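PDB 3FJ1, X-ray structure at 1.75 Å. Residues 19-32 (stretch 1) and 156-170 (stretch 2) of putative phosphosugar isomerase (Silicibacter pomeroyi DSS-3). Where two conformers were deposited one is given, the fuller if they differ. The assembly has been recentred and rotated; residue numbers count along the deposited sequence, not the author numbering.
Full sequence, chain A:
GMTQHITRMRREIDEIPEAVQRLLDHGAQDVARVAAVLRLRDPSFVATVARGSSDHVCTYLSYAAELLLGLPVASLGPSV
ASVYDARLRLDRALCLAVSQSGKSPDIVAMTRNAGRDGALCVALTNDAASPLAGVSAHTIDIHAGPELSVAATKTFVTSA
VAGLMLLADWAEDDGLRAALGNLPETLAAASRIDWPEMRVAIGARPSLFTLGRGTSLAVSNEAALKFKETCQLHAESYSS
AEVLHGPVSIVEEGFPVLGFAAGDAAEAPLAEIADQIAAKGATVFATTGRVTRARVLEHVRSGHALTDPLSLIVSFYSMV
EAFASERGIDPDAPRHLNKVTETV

Stretch 1 (19-32) AVQRLLDHGAQDVA
Stretch 2 156-170: FVTSAVAGLMLLADW

Both stretches are helices, with phi near -60° and psi near -45° almost everywhere, and both helices run on beyond the residues given. Their N-to-C directions diverge by 47° (signed crossing angle -47°), and the axes come within 9.4 Å. The register is fixed by V20 CA to T158 CA at 6.0 Å, V31 CA to L166 CA at 5.6 Å and A32 CA to D169 CA at 6.3 Å. Stretch 2 has an unbroken ladder of i to i+4 backbone hydrogen bonds. Stretch 1 is kinked: N of Q29 and N of D30 lack bonds to the preceding turn, and G27 (phi -98°, psi -10°) departs from ideal values.

F156 (chi1 t) stays out of reach, so the contact opens with V157, chi1 t, whose CG1 meets V20 CG2 at 3.7 Å; V20 is also t. T158, chi1 p, points toward stretch 1 and offers two surfaces. Its CG2 packs 4.0 Å from A19 CB, one methyl against another, while its O lies 3.4 Å from L23 CD2. The hydroxyl OG1 is hydrogen-bonded to a residue adjoining the stretch, leaving the methyl for this apolar contact.

S159 and A160 make no contact. V161, chi1 t, returns to the interface one turn after V157, its CG1 lying 3.7 Å from L23 CD2 and 4.3 Å from V20 CG1. A162 follows, its short CB 4.1 Å from L23 CD2. L23 (chi1 t, chi2 p) is thus a knob among T158, V161, A162 and M165, a branched apolar end filling a hollow lined partly by backbone.

G163 and L164 (m, t) lie outside the contact. M165, a selenomethionine with chi angles m, t, p, answers as the reciprocal knob, among L23, L24, A28 and V31. Its long, unbranched chain reaches between turns: SE is 3.8 Å from L23 CG and 4.1 Å from L24 CD2 (L24 m, t), and CE is 4.0 Å from G27 C. An ideal CB on G27 would clash with L23 O at 2.8 Å.

L166 (t, p) points sideways. V31, chi1 t, lays CG1 3.6 Å from L166 CA and 3.9 Å from M165 CB, its compact branch suiting the close backbones. L167 and A168 make no contact. D169 (chi1 m, chi2 -12°) closes the contact with OD2 3.5 Å from V31 CG1 and 3.5 Å from A32 CA. Its OD1 is hydrogen-bonded elsewhere in the structure, and an aspartate suits this partly exposed end because OD2 can accept from water. No direct hydrogen bond crosses the interface, but a water donates to both D169 OD2 (2.7 Å) and A28 O (2.6 Å). W170, chi1 t, leads its ring away.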

# COMPACT_ATOMS: atom_id res chain seq x y z
N ALA A 19 21.99 6.82 -18.31
CA ALA A 19 21.96 5.72 -17.35
C ALA A 19 21.11 4.60 -17.94
O ALA A 19 21.50 3.44 -17.92
CB ALA A 19 21.38 6.18 -16.01
N VAL A 20 19.91 4.93 -18.43
CA VAL A 20 19.06 3.95 -19.10
C VAL A 20 19.77 3.33 -20.31
O VAL A 20 19.67 2.14 -20.55
CB VAL A 20 17.69 4.59 -19.49
CG1 VAL A 20 16.86 3.65 -20.34
CG2 VAL A 20 16.92 4.99 -18.20
N GLN A 21 20.50 4.15 -21.06
CA GLN A 21 21.27 3.64 -22.19
C GLN A 21 22.30 2.62 -21.74
O GLN A 21 22.43 1.57 -22.37
CB GLN A 21 21.94 4.77 -22.98
CG GLN A 21 22.60 4.33 -24.29
CD GLN A 21 21.59 3.72 -25.24
OE1 GLN A 21 21.57 2.50 -25.44
NE2 GLN A 21 20.71 4.54 -25.76
N ARG A 22 22.99 2.89 -20.64
CA ARG A 22 24.00 1.95 -20.13
C ARG A 22 23.35 0.64 -19.69
O ARG A 22 23.87 -0.41 -19.96
CB ARG A 22 24.82 2.54 -18.99
CG ARG A 22 25.76 3.63 -19.45
CD ARG A 22 26.69 4.10 -18.36
NE ARG A 22 27.26 5.39 -18.75
CZ ARG A 22 26.68 6.57 -18.52
NH1 ARG A 22 25.50 6.65 -17.91
NH2 ARG A 22 27.28 7.68 -18.91
N LEU A 23 22.19 0.74 -19.04
CA LEU A 23 21.44 -0.44 -18.61
C LEU A 23 20.99 -1.26 -19.84
O LEU A 23 21.16 -2.45 -19.87
CB LEU A 23 20.24 -0.02 -17.74
CG LEU A 23 19.29 -1.15 -17.37
CD1 LEU A 23 20.00 -2.29 -16.63
CD2 LEU A 23 18.15 -0.51 -16.59
N LEU A 24 20.45 -0.59 -20.85
CA LEU A 24 20.05 -1.26 -22.09
C LEU A 24 21.23 -1.97 -22.76
O LEU A 24 21.11 -3.12 -23.18
CB LEU A 24 19.39 -0.27 -23.04
CG LEU A 24 17.99 0.27 -22.70
CD1 LEU A 24 17.63 1.53 -23.48
CD2 LEU A 24 16.90 -0.83 -22.88
N ASP A 25 22.38 -1.29 -22.81
CA ASP A 25 23.59 -1.85 -23.41
C ASP A 25 24.24 -2.92 -22.53
O ASP A 25 24.36 -4.06 -22.94
CB ASP A 25 24.59 -0.72 -23.73
CG ASP A 25 24.08 0.23 -24.80
OD1 ASP A 25 23.08 -0.10 -25.50
OD2 ASP A 25 24.66 1.33 -24.92
N HIS A 26 24.63 -2.57 -21.31
CA HIS A 26 25.35 -3.48 -20.41
C HIS A 26 24.52 -4.52 -19.67
O HIS A 26 25.09 -5.51 -19.22
CB HIS A 26 26.14 -2.69 -19.37
CG HIS A 26 27.15 -1.78 -19.99
ND1 HIS A 26 28.43 -2.18 -20.30
CD2 HIS A 26 27.03 -0.50 -20.42
CE1 HIS A 26 29.07 -1.17 -20.87
NE2 HIS A 26 28.24 -0.14 -20.95
N GLY A 27 23.22 -4.29 -19.52
CA GLY A 27 22.35 -5.22 -18.79
C GLY A 27 21.57 -6.18 -19.67
O GLY A 27 20.96 -7.12 -19.16
N ALA A 28 21.59 -5.96 -20.98
CA ALA A 28 20.83 -6.78 -21.92
C ALA A 28 21.10 -8.27 -21.77
O ALA A 28 20.17 -9.08 -21.79
CB ALA A 28 21.09 -6.32 -23.36
N GLN A 29 22.37 -8.64 -21.62
CA GLN A 29 22.75 -10.06 -21.53
C GLN A 29 22.22 -10.77 -20.28
O GLN A 29 21.62 -11.85 -20.35
CB GLN A 29 24.28 -10.21 -21.64
CG GLN A 29 24.73 -11.69 -21.74
CD GLN A 29 26.22 -11.86 -22.01
OE1 GLN A 29 27.07 -11.53 -21.17
NE2 GLN A 29 26.55 -12.41 -23.17
N ASP A 30 22.45 -10.16 -19.13
CA ASP A 30 21.98 -10.69 -17.88
C ASP A 30 20.45 -10.76 -17.84
O ASP A 30 19.87 -11.75 -17.37
CB ASP A 30 22.52 -9.89 -16.72
CG ASP A 30 23.97 -10.18 -16.47
OD1 ASP A 30 24.55 -11.01 -17.22
OD2 ASP A 30 24.54 -9.60 -15.52
N VAL A 31 19.80 -9.73 -18.38
CA VAL A 31 18.36 -9.75 -18.41
C VAL A 31 17.86 -10.91 -19.28
O VAL A 31 16.94 -11.63 -18.89
CB VAL A 31 17.76 -8.41 -18.87
CG1 VAL A 31 16.27 -8.58 -19.14
CG2 VAL A 31 17.98 -7.34 -17.82
N ALA A 32 18.49 -11.12 -20.44
CA ALA A 32 18.02 -12.15 -21.36
C ALA A 32 18.19 -13.54 -20.75
O ALA A 32 17.34 -14.43 -20.93
CB ALA A 32 18.78 -12.08 -22.68
N PHE A 156 15.23 4.96 -9.19
CA PHE A 156 13.82 4.65 -9.53
C PHE A 156 13.65 4.25 -11.01
O PHE A 156 13.08 3.20 -11.33
CB PHE A 156 12.89 5.82 -9.20
CG PHE A 156 11.46 5.49 -9.46
CD1 PHE A 156 10.70 4.88 -8.50
CD2 PHE A 156 10.91 5.68 -10.72
CE1 PHE A 156 9.38 4.53 -8.74
CE2 PHE A 156 9.56 5.33 -10.98
CZ PHE A 156 8.80 4.74 -9.98
N VAL A 157 14.14 5.11 -11.90
CA VAL A 157 13.96 4.90 -13.35
C VAL A 157 14.61 3.62 -13.82
O VAL A 157 13.95 2.81 -14.45
CB VAL A 157 14.39 6.13 -14.18
CG1 VAL A 157 14.33 5.82 -15.67
CG2 VAL A 157 13.49 7.35 -13.84
N THR A 158 15.89 3.42 -13.49
CA THR A 158 16.62 2.23 -13.92
C THR A 158 16.09 0.92 -13.29
O THR A 158 16.09 -0.12 -13.95
CB THR A 158 18.15 2.33 -13.69
OG1 THR A 158 18.43 2.52 -12.30
CG2 THR A 158 18.76 3.47 -14.53
N SER A 159 15.64 0.98 -12.04
CA SER A 159 15.02 -0.19 -11.40
C SER A 159 13.80 -0.64 -12.22
O SER A 159 13.61 -1.84 -12.53
CB SER A 159 14.64 0.10 -9.94
OG SER A 159 15.80 0.24 -9.10
N ALA A 160 12.92 0.32 -12.53
CA ALA A 160 11.75 0.04 -13.29
C ALA A 160 12.09 -0.46 -14.69
O ALA A 160 11.51 -1.44 -15.15
CB ALA A 160 10.79 1.27 -13.32
N VAL A 161 13.07 0.17 -15.35
CA VAL A 161 13.47 -0.25 -16.68
C VAL A 161 14.01 -1.68 -16.67
O VAL A 161 13.61 -2.49 -17.52
CB VAL A 161 14.48 0.72 -17.32
CG1 VAL A 161 15.08 0.12 -18.55
CG2 VAL A 161 13.75 2.05 -17.65
N ALA A 162 14.87 -1.99 -15.70
CA ALA A 162 15.40 -3.35 -15.53
C ALA A 162 14.28 -4.39 -15.43
O ALA A 162 14.33 -5.44 -16.10
CB ALA A 162 16.36 -3.45 -14.35
N GLY A 163 13.31 -4.12 -14.55
CA GLY A 163 12.15 -5.01 -14.39
C GLY A 163 11.31 -5.12 -15.66
O GLY A 163 10.87 -6.21 -16.03
N LEU A 164 11.11 -4.00 -16.35
CA LEU A 164 10.36 -4.01 -17.61
C LEU A 164 11.08 -4.80 -18.71
O LEU A 164 10.42 -5.49 -19.49
CB LEU A 164 9.99 -2.59 -18.08
CG LEU A 164 8.89 -1.87 -17.25
CD1 LEU A 164 8.85 -0.41 -17.68
CD2 LEU A 164 7.47 -2.54 -17.26
N MSE A 165 12.40 -4.66 -18.80
CA MSE A 165 13.25 -5.42 -19.77
C MSE A 165 13.07 -6.92 -19.51
O MSE A 165 12.89 -7.70 -20.44
CB MSE A 165 14.73 -5.06 -19.61
CG MSE A 165 15.10 -3.68 -20.16
SE MSE A 165 16.91 -3.18 -19.58
CE MSE A 165 18.04 -4.49 -20.53
N LEU A 166 13.06 -7.30 -18.25
CA LEU A 166 12.93 -8.71 -17.88
C LEU A 166 11.58 -9.22 -18.31
O LEU A 166 11.48 -10.25 -18.97
CB LEU A 166 13.14 -8.89 -16.37
CG LEU A 166 13.09 -10.30 -15.77
CD1 LEU A 166 14.19 -11.20 -16.38
CD2 LEU A 166 13.20 -10.20 -14.21
N LEU A 167 10.53 -8.47 -17.97
CA LEU A 167 9.18 -8.85 -18.33
C LEU A 167 8.97 -8.90 -19.85
O LEU A 167 8.26 -9.77 -20.35
CB LEU A 167 8.17 -7.89 -17.70
CG LEU A 167 8.06 -7.94 -16.18
CD1 LEU A 167 7.13 -6.84 -15.66
CD2 LEU A 167 7.61 -9.31 -15.75
N ALA A 168 9.60 -7.98 -20.57
CA ALA A 168 9.47 -7.91 -22.00
C ALA A 168 10.18 -9.11 -22.66
O ALA A 168 9.64 -9.69 -23.60
CB ALA A 168 10.01 -6.59 -22.51
N ASP A 169 11.35 -9.49 -22.16
CA ASP A 169 12.07 -10.65 -22.71
C ASP A 169 11.29 -11.94 -22.35
O ASP A 169 11.17 -12.86 -23.16
CB ASP A 169 13.51 -10.77 -22.17
CG ASP A 169 14.53 -9.85 -22.89
OD1 ASP A 169 14.21 -9.27 -23.98
OD2 ASP A 169 15.67 -9.71 -22.35
N TRP A 170 10.77 -11.99 -21.13
CA TRP A 170 10.01 -13.16 -20.67
C TRP A 170 8.73 -13.33 -21.49
O TRP A 170 8.42 -14.45 -21.93
CB TRP A 170 9.78 -13.01 -19.16
CG TRP A 170 9.03 -14.09 -18.48
CD1 TRP A 170 8.70 -15.31 -18.94
CD2 TRP A 170 8.61 -14.04 -17.12
NE1 TRP A 170 8.02 -16.02 -17.98
CE2 TRP A 170 7.96 -15.25 -16.84
CE3 TRP A 170 8.69 -13.07 -16.12
CZ2 TRP A 170 7.40 -15.53 -15.59
CZ3 TRP A 170 8.13 -13.36 -14.87
CH2 TRP A 170 7.49 -14.56 -14.64
O HOH W 1 17.97 -8.38 -22.93